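Local coordinates for protein B (PDB 5H6I) that acts as a secreted pore-forming toxin, the CAMP factor, which permeabilises target membranes, and also binds the constant region of IgG, at residues N69-S74 / K133-I138; K119-N124 / R173-T178; N207-A212 / Q238-T243. All coordinates share one frame; numbering follows the deposited sequence.

Contact 1 of 3, residues N69-S74 / K133-I138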
ATOM      1  N   ASN A  69      -5.827  -5.422  -5.389  1.00 63.40           N
ATOM      2  CA  ASN A  69      -6.477  -6.716  -5.577  1.00 58.06           C
ATOM      3  C   ASN A  69      -6.640  -7.021  -7.059  1.00 60.54           C
ATOM      4  O   ASN A  69      -6.456  -8.165  -7.492  1.00 58.14           O
ATOM      5  CB  ASN A  69      -7.834  -6.741  -4.867  1.00 61.79           C
ATOM      6  CG  ASN A  69      -7.715  -7.092  -3.401  1.00 69.77           C
ATOM      7  OD1 ASN A  69      -6.634  -7.446  -2.919  1.00 67.49           O
ATOM      8  ND2 ASN A  69      -8.823  -7.001  -2.681  1.00 69.72           N
ATOM      9  N   GLU A  70      -6.979  -6.003  -7.853  1.00 57.83           N
ATOM     10  CA  GLU A  70      -7.035  -6.174  -9.300  1.00 51.96           C
ATOM     11  C   GLU A  70      -5.643  -6.332  -9.897  1.00 54.43           C
ATOM     12  O   GLU A  70      -5.482  -7.008 -10.921  1.00 52.43           O
ATOM     13  CB  GLU A  70      -7.754  -4.985  -9.933  1.00 59.93           C
ATOM     14  CG  GLU A  70      -9.236  -4.916  -9.608  1.00 73.30           C
ATOM     15  CD  GLU A  70     -10.051  -5.908 -10.410  1.00 77.41           C
ATOM     16  OE1 GLU A  70     -10.193  -7.066  -9.964  1.00 69.12           O
ATOM     17  OE2 GLU A  70     -10.545  -5.527 -11.492  1.00 83.91           O
ATOM     18  N   ALA A  71      -4.630  -5.721  -9.279  1.00 50.86           N
ATOM     19  CA  ALA A  71      -3.265  -5.874  -9.771  1.00 51.43           C
ATOM     20  C   ALA A  71      -2.738  -7.278  -9.501  1.00 58.36           C
ATOM     21  O   ALA A  71      -2.054  -7.862 -10.348  1.00 60.07           O
ATOM     22  CB  ALA A  71      -2.355  -4.825  -9.135  1.00 46.50           C
ATOM     23  N   ILE A  72      -3.045  -7.832  -8.325  1.00 54.84           N
ATOM     24  CA  ILE A  72      -2.637  -9.202  -8.020  1.00 54.52           C
ATOM     25  C   ILE A  72      -3.304 -10.177  -8.981  1.00 56.88           C
ATOM     26  O   ILE A  72      -2.674 -11.127  -9.463  1.00 59.25           O
ATOM     27  CB  ILE A  72      -2.956  -9.538  -6.552  1.00 61.12           C
ATOM     28  CG1 ILE A  72      -2.085  -8.700  -5.613  1.00 59.07           C
ATOM     29  CG2 ILE A  72      -2.758 -11.022  -6.284  1.00 60.66           C
ATOM     30  CD1 ILE A  72      -2.481  -8.800  -4.158  1.00 52.74           C
ATOM     31  N   THR A  73      -4.587  -9.957  -9.278  1.00 63.50           N
ATOM     32  CA  THR A  73      -5.270 -10.781 -10.269  1.00 62.28           C
ATOM     33  C   THR A  73      -4.634 -10.619 -11.645  1.00 63.01           C
ATOM     34  O   THR A  73      -4.506 -11.592 -12.398  1.00 62.84           O
ATOM     35  CB  THR A  73      -6.756 -10.422 -10.317  1.00 66.21           C
ATOM     36  OG1 THR A  73      -7.357 -10.702  -9.046  1.00 80.78           O
ATOM     37  CG2 THR A  73      -7.474 -11.224 -11.395  1.00 57.66           C
ATOM     38  N   SER A  74      -4.218  -9.395 -11.986  1.00 54.07           N
ATOM     39  CA  SER A  74      -3.556  -9.172 -13.266  1.00 56.15           C
ATOM     40  C   SER A  74      -2.231  -9.918 -13.348  1.00 52.43           C
ATOM     41  O   SER A  74      -1.847 -10.380 -14.428  1.00 55.07           O
ATOM     42  CB  SER A  74      -3.340  -7.675 -13.494  1.00 55.94           C
ATOM     43  OG  SER A  74      -2.237  -7.196 -12.744  1.00 57.72           O
ATOM     44  N   LYS A 133      -7.660   2.873 -13.320  1.00 55.41           N
ATOM     45  CA  LYS A 133      -7.703   2.998 -14.773  1.00 51.84           C
ATOM     46  C   LYS A 133      -6.504   2.327 -15.431  1.00 52.17           C
ATOM     47  O   LYS A 133      -6.608   1.845 -16.563  1.00 54.04           O
ATOM     48  CB  LYS A 133      -7.770   4.473 -15.171  1.00 58.48           C
ATOM     49  CG  LYS A 133      -9.179   4.977 -15.437  1.00 64.36           C
ATOM     50  CD  LYS A 133      -9.362   6.414 -14.971  1.00 69.05           C
ATOM     51  CE  LYS A 133      -8.610   7.389 -15.862  1.00 78.22           C
ATOM     52  NZ  LYS A 133      -8.816   8.802 -15.438  1.00 79.63           N
ATOM     53  N   LEU A 134      -5.364   2.281 -14.740  1.00 56.17           N
ATOM     54  CA  LEU A 134      -4.184   1.641 -15.312  1.00 56.57           C
ATOM     55  C   LEU A 134      -4.311   0.123 -15.276  1.00 62.13           C
ATOM     56  O   LEU A 134      -4.049  -0.555 -16.276  1.00 61.34           O
ATOM     57  CB  LEU A 134      -2.927   2.097 -14.570  1.00 50.68           C
ATOM     58  CG  LEU A 134      -1.608   1.484 -15.043  1.00 41.78           C
ATOM     59  CD1 LEU A 134      -1.483   1.586 -16.554  1.00 39.13           C
ATOM     60  CD2 LEU A 134      -0.430   2.161 -14.362  1.00 41.57           C
ATOM     61  N   VAL A 135      -4.715  -0.428 -14.128  1.00 54.65           N
ATOM     62  CA  VAL A 135      -4.850  -1.877 -14.001  1.00 53.83           C
ATOM     63  C   VAL A 135      -5.916  -2.407 -14.951  1.00 55.24           C
ATOM     64  O   VAL A 135      -5.793  -3.521 -15.475  1.00 62.25           O
ATOM     65  CB  VAL A 135      -5.150  -2.255 -12.537  1.00 44.09           C
ATOM     66  CG1 VAL A 135      -5.330  -3.759 -12.396  1.00 52.09           C
ATOM     67  CG2 VAL A 135      -4.038  -1.763 -11.624  1.00 49.44           C
ATOM     68  N   ILE A 136      -6.968  -1.622 -15.197  1.00 53.09           N
ATOM     69  CA  ILE A 136      -8.003  -2.042 -16.137  1.00 52.36           C
ATOM     70  C   ILE A 136      -7.413  -2.232 -17.529  1.00 52.13           C
ATOM     71  O   ILE A 136      -7.724  -3.207 -18.223  1.00 60.63           O
ATOM     72  CB  ILE A 136      -9.163  -1.027 -16.142  1.00 49.94           C
ATOM     73  CG1 ILE A 136     -10.029  -1.206 -14.893  1.00 54.98           C
ATOM     74  CG2 ILE A 136     -10.008  -1.177 -17.398  1.00 50.92           C
ATOM     75  CD1 ILE A 136     -11.118  -0.166 -14.753  1.00 59.28           C
ATOM     76  N   ARG A 137      -6.539  -1.315 -17.950  1.00 57.56           N
ATOM     77  CA  ARG A 137      -5.887  -1.458 -19.249  1.00 60.78           C
ATOM     78  C   ARG A 137      -4.954  -2.663 -19.268  1.00 54.06           C
ATOM     79  O   ARG A 137      -4.851  -3.358 -20.286  1.00 50.29           O
ATOM     80  CB  ARG A 137      -5.124  -0.182 -19.599  1.00 58.06           C
ATOM     81  CG  ARG A 137      -5.980   1.074 -19.599  1.00 66.35           C
ATOM     82  CD  ARG A 137      -6.528   1.373 -20.983  1.00 72.36           C
ATOM     83  NE  ARG A 137      -5.842   2.502 -21.604  1.00 77.93           N
ATOM     84  CZ  ARG A 137      -6.296   3.752 -21.590  1.00 76.96           C
ATOM     85  NH1 ARG A 137      -7.441   4.036 -20.985  1.00 79.69           N
ATOM     86  NH2 ARG A 137      -5.604   4.716 -22.180  1.00 67.37           N
ATOM     87  N   ILE A 138      -4.265  -2.925 -18.154  1.00 53.85           N
ATOM     88  CA  ILE A 138      -3.398  -4.097 -18.068  1.00 56.52           C
ATOM     89  C   ILE A 138      -4.214  -5.373 -18.230  1.00 61.08           C
ATOM     90  O   ILE A 138      -3.769  -6.338 -18.863  1.00 48.37           O
ATOM     91  CB  ILE A 138      -2.620  -4.089 -16.739  1.00 54.74           C
ATOM     92  CG1 ILE A 138      -1.784  -2.814 -16.611  1.00 56.09           C
ATOM     93  CG2 ILE A 138      -1.730  -5.318 -16.628  1.00 49.64           C
ATOM     94  CD1 ILE A 138      -0.976  -2.746 -15.332  1.00 49.79           C
TER
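A71 and V135 bring their CA atoms to 6.0 Å of each other where helices 65-84 and 121-139 run the same way, their local axes 9.6 Å apart and crossing at 20°. One turn on, S74 pairs with I138 in the same register. V135 does most of the touching. With CG1 anti to its own backbone N (chi1 179°), the two methyls are spread over the neighbouring helix and each finds a different target. CG1 of V135 lies against backbone as much as side chain, 3.6 Å from E70 O, 3.7 Å from E70 CB and 3.7 Å from A71 N. The other branch, V135 CG2, faces the methyl of A71, its CB at 4.3 Å. E70 thus contributes its CB and carbonyl oxygen, while its carboxylate is in a long, weak ion pair with K66. In the next turn S74 offers its methylene: CB sits 4.2 Å from I138 CG2, an apolar meeting although the residue carries a hydroxyl. Helix 93-115 lies against the same seam, L102 touching S74 and V105 touching V135, and L52 of helix 35-58 touches A71. The seam joins two near-parallel, non-consecutive helices of the five-helix bundle formed by residues 35-163, with helix 93-115 packed against both.

Contact 2 of 3, residues K119-N124 / R173-T178; sequences KVSQAN and RATIYT
S121 and N124, on helix 121-139, meet T175 and Y177 of the linker that joins the N-terminal five-helix bundle to the C-terminal three-helix bundle. Ahead of them, K119 turns its ammonium group away from 173-178 and bonds to the carbonyl oxygens of L163 and Y165, tying this part of the chain to the start of the linker. V120 adds backbone bonding to P166, and V120 O accepts a hydrogen bond from A123 N at 3.2 Å.

S121 comes next: S121 OG lies 3.4 Å from the methyl T175 CG2, a van der Waals meeting. T175 can present that methyl because its OG1 occupies the position between backbone N and carbonyl carbon (chi1 67°), where T175 OG1 also bonds to T178 OG1 at 3.1 Å. The same OG1 sits at the edge of the Y177 ring, in its plane.

N124 carries the larger part of the contact. Its amide is laid over one face of the Y177 ring, the two planes 28° apart, with N124 ND2 3.1 Å above the ring plane and over its centre. OD1 of N124 accepts from both Y64 OH and S112 OG, which would fix the rotation of the amide. I176 CG2 lies over the opposite face, toward the rim. At the far end of the ring, Y177 OH bonds to D63 OD2 and passes 3.3 Å from N124 CB.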
ATOM      1  N   LYS A 119      -2.219  14.488   3.116  1.00 42.51           N
ATOM      2  CA  LYS A 119      -3.107  15.175   2.194  1.00 52.36           C
ATOM      3  C   LYS A 119      -4.566  14.986   2.596  1.00 42.53           C
ATOM      4  O   LYS A 119      -4.913  14.119   3.402  1.00 53.42           O
ATOM      5  CB  LYS A 119      -2.895  14.667   0.767  1.00 46.86           C
ATOM      6  CG  LYS A 119      -1.552  15.038   0.169  1.00 53.99           C
ATOM      7  CD  LYS A 119      -1.396  16.544   0.066  1.00 53.83           C
ATOM      8  CE  LYS A 119      -0.050  16.917  -0.529  1.00 61.25           C
ATOM      9  NZ  LYS A 119       0.141  18.393  -0.582  1.00 64.20           N
ATOM     10  N   VAL A 120      -5.428  15.819   2.015  1.00 51.80           N
ATOM     11  CA  VAL A 120      -6.869  15.663   2.172  1.00 57.36           C
ATOM     12  C   VAL A 120      -7.289  14.390   1.449  1.00 49.05           C
ATOM     13  O   VAL A 120      -6.516  13.825   0.666  1.00 47.35           O
ATOM     14  CB  VAL A 120      -7.635  16.889   1.641  1.00 48.81           C
ATOM     15  CG1 VAL A 120      -7.400  18.091   2.543  1.00 48.57           C
ATOM     16  CG2 VAL A 120      -7.218  17.198   0.213  1.00 46.13           C
ATOM     17  N   SER A 121      -8.520  13.936   1.701  1.00 53.03           N
ATOM     18  CA  SER A 121      -8.958  12.645   1.179  1.00 42.43           C
ATOM     19  C   SER A 121      -8.943  12.604  -0.344  1.00 46.25           C
ATOM     20  O   SER A 121      -8.757  11.533  -0.931  1.00 46.56           O
ATOM     21  CB  SER A 121     -10.357  12.321   1.702  1.00 45.37           C
ATOM     22  OG  SER A 121     -10.381  12.311   3.119  1.00 60.45           O
ATOM     23  N   GLN A 122      -9.119  13.755  -1.001  1.00 48.20           N
ATOM     24  CA  GLN A 122      -9.263  13.765  -2.453  1.00 48.09           C
ATOM     25  C   GLN A 122      -7.986  13.333  -3.164  1.00 49.21           C
ATOM     26  O   GLN A 122      -8.055  12.794  -4.275  1.00 54.56           O
ATOM     27  CB  GLN A 122      -9.685  15.153  -2.930  1.00 57.12           C
ATOM     28  CG  GLN A 122     -10.325  15.158  -4.307  1.00 52.89           C
ATOM     29  CD  GLN A 122     -11.552  14.269  -4.376  1.00 54.71           C
ATOM     30  OE1 GLN A 122     -12.392  14.282  -3.476  1.00 49.18           O
ATOM     31  NE2 GLN A 122     -11.658  13.488  -5.444  1.00 51.42           N
ATOM     32  N   ALA A 123      -6.821  13.556  -2.553  1.00 42.15           N
ATOM     33  CA  ALA A 123      -5.564  13.201  -3.206  1.00 50.23           C
ATOM     34  C   ALA A 123      -5.461  11.696  -3.417  1.00 47.34           C
ATOM     35  O   ALA A 123      -5.183  11.229  -4.528  1.00 43.10           O
ATOM     36  CB  ALA A 123      -4.381  13.714  -2.385  1.00 43.84           C
ATOM     37  N   ASN A 124      -5.684  10.917  -2.357  1.00 44.22           N
ATOM     38  CA  ASN A 124      -5.635   9.465  -2.490  1.00 48.25           C
ATOM     39  C   ASN A 124      -6.834   8.931  -3.263  1.00 46.35           C
ATOM     40  O   ASN A 124      -6.718   7.913  -3.955  1.00 48.64           O
ATOM     41  CB  ASN A 124      -5.557   8.814  -1.110  1.00 46.29           C
ATOM     42  CG  ASN A 124      -4.141   8.770  -0.570  1.00 48.40           C
ATOM     43  OD1 ASN A 124      -3.215   8.348  -1.260  1.00 49.72           O
ATOM     44  ND2 ASN A 124      -3.967   9.208   0.672  1.00 55.58           N
ATOM     45  N   ARG A 173     -10.659  16.364  10.496  1.00 52.60           N
ATOM     46  CA  ARG A 173     -10.912  14.963  10.798  1.00 44.38           C
ATOM     47  C   ARG A 173      -9.801  14.095  10.223  1.00 55.21           C
ATOM     48  O   ARG A 173      -9.317  14.330   9.112  1.00 54.81           O
ATOM     49  CB  ARG A 173     -12.267  14.538  10.231  1.00 56.71           C
ATOM     50  CG  ARG A 173     -12.742  13.172  10.696  1.00 57.58           C
ATOM     51  CD  ARG A 173     -14.096  12.837  10.095  1.00 65.92           C
ATOM     52  NE  ARG A 173     -15.051  13.928  10.270  1.00 65.06           N
ATOM     53  CZ  ARG A 173     -15.921  14.006  11.272  1.00 72.18           C
ATOM     54  NH1 ARG A 173     -15.961  13.053  12.192  1.00 73.46           N
ATOM     55  NH2 ARG A 173     -16.752  15.035  11.353  1.00 62.78           N
ATOM     56  N   ALA A 174      -9.390  13.090  10.990  1.00 51.03           N
ATOM     57  CA  ALA A 174      -8.298  12.226  10.573  1.00 54.47           C
ATOM     58  C   ALA A 174      -8.778  11.208   9.547  1.00 54.67           C
ATOM     59  O   ALA A 174      -9.854  10.622   9.687  1.00 65.61           O
ATOM     60  CB  ALA A 174      -7.694  11.508  11.780  1.00 52.07           C
ATOM     61  N   THR A 175      -7.974  11.012   8.507  1.00 47.09           N
ATOM     62  CA  THR A 175      -8.247   9.995   7.505  1.00 53.79           C
ATOM     63  C   THR A 175      -7.562   8.685   7.887  1.00 57.14           C
ATOM     64  O   THR A 175      -6.745   8.626   8.808  1.00 49.22           O
ATOM     65  CB  THR A 175      -7.781  10.456   6.124  1.00 51.52           C
ATOM     66  OG1 THR A 175      -6.350  10.541   6.103  1.00 49.14           O
ATOM     67  CG2 THR A 175      -8.370  11.819   5.789  1.00 47.14           C
ATOM     68  N   ILE A 176      -7.909   7.620   7.161  1.00 49.10           N
ATOM     69  CA  ILE A 176      -7.302   6.319   7.424  1.00 48.43           C
ATOM     70  C   ILE A 176      -5.799   6.371   7.189  1.00 46.98           C
ATOM     71  O   ILE A 176      -5.031   5.664   7.852  1.00 60.65           O
ATOM     72  CB  ILE A 176      -7.982   5.228   6.571  1.00 55.01           C
ATOM     73  CG1 ILE A 176      -7.367   3.855   6.854  1.00 62.49           C
ATOM     74  CG2 ILE A 176      -7.903   5.571   5.088  1.00 49.49           C
ATOM     75  CD1 ILE A 176      -8.116   2.706   6.219  1.00 59.51           C
ATOM     76  N   TYR A 177      -5.350   7.222   6.262  1.00 51.47           N
ATOM     77  CA  TYR A 177      -3.918   7.384   6.036  1.00 56.16           C
ATOM     78  C   TYR A 177      -3.245   8.089   7.207  1.00 50.52           C
ATOM     79  O   TYR A 177      -2.074   7.819   7.499  1.00 54.95           O
ATOM     80  CB  TYR A 177      -3.680   8.147   4.733  1.00 41.08           C
ATOM     81  CG  TYR A 177      -4.491   7.609   3.576  1.00 44.56           C
ATOM     82  CD1 TYR A 177      -4.022   6.549   2.809  1.00 47.49           C
ATOM     83  CD2 TYR A 177      -5.731   8.146   3.261  1.00 43.05           C
ATOM     84  CE1 TYR A 177      -4.762   6.047   1.757  1.00 39.98           C
ATOM     85  CE2 TYR A 177      -6.479   7.649   2.211  1.00 48.85           C
ATOM     86  CZ  TYR A 177      -5.990   6.599   1.463  1.00 49.35           C
ATOM     87  OH  TYR A 177      -6.730   6.103   0.414  1.00 55.71           O
ATOM     88  N   THR A 178      -3.964   8.986   7.887  1.00 48.15           N
ATOM     89  CA  THR A 178      -3.416   9.616   9.084  1.00 55.57           C
ATOM     90  C   THR A 178      -3.202   8.591  10.190  1.00 56.02           C
ATOM     91  O   THR A 178      -2.201   8.645  10.914  1.00 47.48           O
ATOM     92  CB  THR A 178      -4.346  10.732   9.565  1.00 51.37           C
ATOM     93  OG1 THR A 178      -4.697  11.574   8.460  1.00 60.15           O
ATOM     94  CG2 THR A 178      -3.666  11.568  10.639  1.00 52.20           C
TER

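Contact 3 of 3, residues N207-A212 / Q238-T243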
ATOM      1  N   ASN A 207       0.132  -5.313  32.314  1.00 48.64           N
ATOM      2  CA  ASN A 207      -1.294  -5.013  32.249  1.00 49.28           C
ATOM      3  C   ASN A 207      -1.542  -3.542  31.938  1.00 57.33           C
ATOM      4  O   ASN A 207      -2.422  -3.212  31.135  1.00 49.45           O
ATOM      5  CB  ASN A 207      -1.970  -5.406  33.562  1.00 49.98           C
ATOM      6  CG  ASN A 207      -3.460  -5.639  33.407  1.00 49.42           C
ATOM      7  OD1 ASN A 207      -4.030  -5.401  32.343  1.00 61.11           O
ATOM      8  ND2 ASN A 207      -4.098  -6.108  34.472  1.00 53.10           N
ATOM      9  N   THR A 208      -0.777  -2.642  32.563  1.00 51.83           N
ATOM     10  CA  THR A 208      -0.978  -1.215  32.326  1.00 57.13           C
ATOM     11  C   THR A 208      -0.582  -0.828  30.906  1.00 57.83           C
ATOM     12  O   THR A 208      -1.227   0.027  30.288  1.00 49.55           O
ATOM     13  CB  THR A 208      -0.190  -0.390  33.345  1.00 61.74           C
ATOM     14  OG1 THR A 208       1.186  -0.786  33.326  1.00 73.67           O
ATOM     15  CG2 THR A 208      -0.757  -0.586  34.745  1.00 48.96           C
ATOM     16  N   LEU A 209       0.477  -1.443  30.372  1.00 49.57           N
ATOM     17  CA  LEU A 209       0.870  -1.159  28.996  1.00 55.39           C
ATOM     18  C   LEU A 209      -0.167  -1.683  28.011  1.00 51.40           C
ATOM     19  O   LEU A 209      -0.455  -1.035  26.998  1.00 52.27           O
ATOM     20  CB  LEU A 209       2.243  -1.764  28.703  1.00 44.56           C
ATOM     21  CG  LEU A 209       2.747  -1.646  27.263  1.00 50.93           C
ATOM     22  CD1 LEU A 209       2.716  -0.197  26.791  1.00 49.37           C
ATOM     23  CD2 LEU A 209       4.148  -2.226  27.130  1.00 53.47           C
ATOM     24  N   ASN A 210      -0.742  -2.854  28.293  1.00 43.84           N
ATOM     25  CA  ASN A 210      -1.794  -3.390  27.440  1.00 53.87           C
ATOM     26  C   ASN A 210      -3.059  -2.543  27.483  1.00 58.38           C
ATOM     27  O   ASN A 210      -3.849  -2.583  26.533  1.00 54.59           O
ATOM     28  CB  ASN A 210      -2.110  -4.830  27.844  1.00 42.63           C
ATOM     29  CG  ASN A 210      -1.531  -5.844  26.880  1.00 56.42           C
ATOM     30  OD1 ASN A 210      -0.521  -5.589  26.229  1.00 58.52           O
ATOM     31  ND2 ASN A 210      -2.171  -7.004  26.785  1.00 55.38           N
ATOM     32  N   LYS A 211      -3.268  -1.777  28.557  1.00 55.10           N
ATOM     33  CA  LYS A 211      -4.409  -0.868  28.601  1.00 58.31           C
ATOM     34  C   LYS A 211      -4.223   0.295  27.634  1.00 51.52           C
ATOM     35  O   LYS A 211      -5.180   0.726  26.981  1.00 49.11           O
ATOM     36  CB  LYS A 211      -4.620  -0.351  30.025  1.00 57.29           C
ATOM     37  CG  LYS A 211      -5.186  -1.379  30.992  1.00 58.93           C
ATOM     38  CD  LYS A 211      -5.134  -0.871  32.424  1.00 65.31           C
ATOM     39  CE  LYS A 211      -5.599  -1.928  33.411  1.00 67.24           C
ATOM     40  NZ  LYS A 211      -5.411  -1.486  34.820  1.00 75.96           N
ATOM     41  N   ALA A 212      -2.997   0.810  27.528  1.00 49.26           N
ATOM     42  CA  ALA A 212      -2.739   1.919  26.617  1.00 55.74           C
ATOM     43  C   ALA A 212      -2.761   1.470  25.162  1.00 53.43           C
ATOM     44  O   ALA A 212      -3.152   2.245  24.282  1.00 49.26           O
ATOM     45  CB  ALA A 212      -1.400   2.572  26.950  1.00 45.35           C
ATOM     46  N   GLN A 238       3.547   6.005  23.226  1.00 64.84           N
ATOM     47  CA  GLN A 238       4.999   5.964  23.361  1.00 62.75           C
ATOM     48  C   GLN A 238       5.422   6.247  24.797  1.00 56.08           C
ATOM     49  O   GLN A 238       6.385   5.655  25.297  1.00 58.42           O
ATOM     50  CB  GLN A 238       5.647   6.963  22.404  1.00 54.69           C
ATOM     51  CG  GLN A 238       5.819   6.445  20.986  1.00 64.10           C
ATOM     52  CD  GLN A 238       6.475   7.460  20.071  1.00 74.57           C
ATOM     53  OE1 GLN A 238       6.307   8.666  20.242  1.00 70.78           O
ATOM     54  NE2 GLN A 238       7.228   6.973  19.092  1.00 75.33           N
ATOM     55  N   ALA A 239       4.712   7.152  25.475  1.00 58.72           N
ATOM     56  CA  ALA A 239       5.000   7.415  26.880  1.00 65.19           C
ATOM     57  C   ALA A 239       4.626   6.229  27.758  1.00 63.92           C
ATOM     58  O   ALA A 239       5.278   5.984  28.778  1.00 57.98           O
ATOM     59  CB  ALA A 239       4.266   8.673  27.343  1.00 47.48           C
ATOM     60  N   ALA A 240       3.581   5.487  27.381  1.00 65.12           N
ATOM     61  CA  ALA A 240       3.204   4.306  28.147  1.00 61.97           C
ATOM     62  C   ALA A 240       4.198   3.169  27.951  1.00 63.80           C
ATOM     63  O   ALA A 240       4.353   2.324  28.839  1.00 53.48           O
ATOM     64  CB  ALA A 240       1.798   3.856  27.760  1.00 45.88           C
ATOM     65  N   LEU A 241       4.872   3.128  26.799  1.00 60.50           N
ATOM     66  CA  LEU A 241       5.896   2.111  26.587  1.00 55.58           C
ATOM     67  C   LEU A 241       7.140   2.404  27.414  1.00 61.75           C
ATOM     68  O   LEU A 241       7.705   1.500  28.039  1.00 63.18           O
ATOM     69  CB  LEU A 241       6.245   2.014  25.103  1.00 51.28           C
ATOM     70  CG  LEU A 241       7.345   1.015  24.743  1.00 57.33           C
ATOM     71  CD1 LEU A 241       6.972  -0.386  25.208  1.00 54.61           C
ATOM     72  CD2 LEU A 241       7.619   1.031  23.247  1.00 55.50           C
ATOM     73  N   GLN A 242       7.582   3.665  27.435  1.00 62.38           N
ATOM     74  CA  GLN A 242       8.725   4.032  28.263  1.00 64.24           C
ATOM     75  C   GLN A 242       8.395   3.931  29.746  1.00 67.52           C
ATOM     76  O   GLN A 242       9.291   3.703  30.565  1.00 68.52           O
ATOM     77  CB  GLN A 242       9.197   5.444  27.915  1.00 59.14           C
ATOM     78  CG  GLN A 242      10.369   5.481  26.945  1.00 74.98           C
ATOM     79  CD  GLN A 242      10.204   4.508  25.793  1.00 83.90           C
ATOM     80  OE1 GLN A 242      10.911   3.503  25.706  1.00 85.82           O
ATOM     81  NE2 GLN A 242       9.268   4.802  24.898  1.00 67.21           N
ATOM     82  N   THR A 243       7.120   4.102  30.108  1.00 63.02           N
ATOM     83  CA  THR A 243       6.704   3.856  31.485  1.00 63.18           C
ATOM     84  C   THR A 243       6.878   2.388  31.849  1.00 62.46           C
ATOM     85  O   THR A 243       7.345   2.061  32.947  1.00 66.79           O
ATOM     86  CB  THR A 243       5.250   4.292  31.678  1.00 62.59           C
ATOM     87  OG1 THR A 243       5.169   5.722  31.649  1.00 60.45           O
ATOM     88  CG2 THR A 243       4.703   3.784  33.006  1.00 50.23           C
TER
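L209 reaches across to A240 and L241, while A212 meets A240 methyl to methyl. L209 holds CG anti to its backbone N (chi1 175°), which sends its two methyls forward to separate neighbours. The apolar part of the pairing is made by L209 CD2, 3.9 Å from L241 CD1, by L209 CD1, 4.3 Å from A240 CB, and by the two alanines. The two leucine side chains meet at a slant. A turn further along, A212 CB and A240 CB stand 3.5 Å apart, close packing for two methyls. Packing on backbone comes from the leucine branch that faces A240: L209 CD1 lies 3.6 Å from the carbonyl oxygen A240 O.

The CA atoms of L209 and A240 are 6.0 Å apart, and the short side chains at this seam are those of A212 and A240. The local axes lie 9.3 Å apart at 172°, so helices 203-220 and 227-245 run antiparallel, as consecutive helices of the C-terminal three-helix bundle. Helix 179-196 completes it, its T189 touching both L209 and L241.

Across the pairing the segments exchange no hydrogen bonds. T243 OG1 donates a hydrogen bond to A239 O at 2.9 Å, on the opposite face of the carbonyl plane from T243 N, so one oxygen serves two donors. N210 OD1 receives NH1 of R193 from helix 179-196.

In the fold
Contact 1 lies in the interior of the five-helix bundle and contact 3 between two helices of the three-helix bundle, with centres about 42 Å apart on opposite sides of the chain's centre. Both rely on small and branched aliphatic groups, but the helices run parallel in the first and antiparallel in the other, and contact 3 is only partly buried. Contact 2, also partly buried, shares helix 121-139 with contact 1, their centres about 23 Å apart. It differs in chemistry, an amide over an aromatic ring, with N124 OD1 and Y177 OH hydrogen-bonded to residues of the first bundle and its loops, where the end of the linker, 173-178, lies against that bundle just before helix 179-196.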